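Local structure of beta-hexosaminidase (Neisseria gonorrhoeae, 6JTJ) at residues 279-282 and 283-287. The protein probably cleaves terminal N-acetylglucosamine from peptide-linked peptidoglycan fragments during cell wall recycling, as a family 3 glycoside hydrolase of the NagZ subfamily. Sequence-based numbering, arbitrary orientation.
Sequences QILR and RDIGF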
loop_
_atom_site.group_PDB
_atom_site.type_symbol
_atom_site.label_atom_id
_atom_site.label_comp_id
_atom_site.label_asym_id
_atom_site.label_seq_id
_atom_site.Cartn_x
_atom_site.Cartn_y
_atom_site.Cartn_z
ATOM N N GLN C 279 -18.392 13.085 16.744
ATOM C CA GLN C 279 -17.960 14.124 17.638
ATOM C C GLN C 279 -16.978 15.076 16.931
ATOM O O GLN C 279 -17.129 16.302 17.016
ATOM C CB GLN C 279 -17.404 13.459 18.917
ATOM C CG GLN C 279 -16.797 14.353 19.980
ATOM C CD GLN C 279 -16.251 13.563 21.166
ATOM O OE1 GLN C 279 -16.678 12.433 21.437
ATOM N NE2 GLN C 279 -15.292 14.154 21.871
ATOM N N ILE C 280 -15.987 14.531 16.222
ATOM C CA ILE C 280 -14.968 15.388 15.614
ATOM C C ILE C 280 -15.384 15.883 14.236
ATOM O O ILE C 280 -15.485 17.079 14.022
ATOM C CB ILE C 280 -13.580 14.708 15.602
ATOM C CG1 ILE C 280 -13.071 14.572 17.048
ATOM C CG2 ILE C 280 -12.574 15.530 14.823
ATOM C CD1 ILE C 280 -11.959 13.563 17.235
ATOM N N LEU C 281 -15.653 14.969 13.306
ATOM C CA LEU C 281 -15.964 15.377 11.938
ATOM C C LEU C 281 -17.309 16.107 11.795
ATOM O O LEU C 281 -17.370 17.148 11.159
ATOM C CB LEU C 281 -15.898 14.166 10.986
ATOM C CG LEU C 281 -16.100 14.439 9.497
ATOM C CD1 LEU C 281 -15.191 15.547 8.985
ATOM C CD2 LEU C 281 -15.890 13.155 8.691
ATOM N N ARG C 282 -18.387 15.549 12.342
ATOM C CA ARG C 282 -19.702 16.197 12.261
ATOM C C ARG C 282 -19.772 17.414 13.173
ATOM O O ARG C 282 -19.967 18.529 12.702
ATOM C CB ARG C 282 -20.844 15.232 12.622
ATOM C CG ARG C 282 -21.095 14.088 11.652
ATOM C CD ARG C 282 -21.596 14.577 10.315
ATOM N NE ARG C 282 -21.914 13.461 9.441
ATOM C CZ ARG C 282 -21.860 13.489 8.109
ATOM N NH1 ARG C 282 -21.493 14.573 7.449
ATOM N NH2 ARG C 282 -22.212 12.408 7.423
ATOM N N ARG C 283 -19.616 17.196 14.474
ATOM C CA ARG C 283 -19.867 18.255 15.454
ATOM C C ARG C 283 -18.816 19.346 15.436
ATOM O O ARG C 283 -19.136 20.510 15.282
ATOM C CB ARG C 283 -19.952 17.709 16.890
ATOM C CG ARG C 283 -21.180 18.222 17.607
ATOM C CD ARG C 283 -21.069 18.346 19.090
ATOM N NE ARG C 283 -20.310 17.365 19.839
ATOM C CZ ARG C 283 -19.024 17.497 20.136
ATOM N NH1 ARG C 283 -18.321 18.533 19.669
ATOM N NH2 ARG C 283 -18.438 16.570 20.865
ATOM N N ASP C 284 -17.566 18.960 15.639
ATOM C CA ASP C 284 -16.490 19.914 15.785
ATOM C C ASP C 284 -16.134 20.587 14.449
ATOM O O ASP C 284 -15.980 21.809 14.385
ATOM C CB ASP C 284 -15.295 19.202 16.390
ATOM C CG ASP C 284 -14.299 20.141 16.992
ATOM O OD1 ASP C 284 -14.159 21.277 16.491
ATOM O OD2 ASP C 284 -13.610 19.723 17.945
ATOM N N ILE C 285 -16.021 19.801 13.378
ATOM C CA ILE C 285 -15.625 20.342 12.087
ATOM C C ILE C 285 -16.816 20.917 11.306
ATOM O O ILE C 285 -16.639 21.818 10.483
ATOM C CB ILE C 285 -14.844 19.291 11.251
ATOM C CG1 ILE C 285 -13.511 19.007 11.938
ATOM C CG2 ILE C 285 -14.612 19.757 9.815
ATOM C CD1 ILE C 285 -12.779 17.794 11.430
ATOM N N GLY C 286 -18.009 20.390 11.536
ATOM C CA GLY C 286 -19.211 20.882 10.852
ATOM C C GLY C 286 -19.441 20.293 9.476
ATOM O O GLY C 286 -20.195 20.846 8.677
ATOM N N PHE C 287 -18.810 19.155 9.189
ATOM C CA PHE C 287 -18.922 18.540 7.869
ATOM C C PHE C 287 -20.334 17.992 7.648
ATOM O O PHE C 287 -20.845 17.232 8.461
ATOM C CB PHE C 287 -17.866 17.419 7.733
ATOM C CG PHE C 287 -17.922 16.680 6.434
ATOM C CD1 PHE C 287 -17.646 17.326 5.234
ATOM C CD2 PHE C 287 -18.244 15.330 6.399
ATOM C CE1 PHE C 287 -17.669 16.622 4.023
ATOM C CE2 PHE C 287 -18.268 14.626 5.203
ATOM C CZ PHE C 287 -18.000 15.278 4.012
HETATM O O HOH W 1 -21.874 18.411 10.789
#
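The carbonyl oxygen of Phe287 is gripped from two directions: Arg282 NH1 donates to Phe287 O over 2.9 Å, and a water donates to it while bridging to Arg282 O. The arginine bond is straight (165°) and in the guanidinium plane, though NH1 sits above the carbonyl plane. A bend at chi2 (-66°) brings the arginine chain back over the turn, its guanidinium almost parallel to the Phe287 ring. NH1 also bonds Gly289 O, while NH2 forms a salt bridge with Asp320, just before strand 321-323, linking the helix end to two places.

The helix closes through wide backbone turns, Ile285 N to Ile280 O (2.8 Å) and Phe287 N to Leu281 O (3.2 Å). A weak Gly286 N to Arg282 O bond joins them; Gly286, first to leave helical angles, suits its positive phi (84°), where a CB would jam against the preceding carbonyl.

Leu281 CD1 meets Phe287 CB at 3.5 Å and Ile285 CD1 at 4.1 Å, an apolar contact with Leu281 and Phe287 buried. Leu281 and Ile285 touch Phe212 of strand 208-212, Leu281 and Arg282 rest on Ile291 of strand 290-295, and Ile285 and Phe287 lean on helix 242-249, whose Arg245 pairs with Asp284.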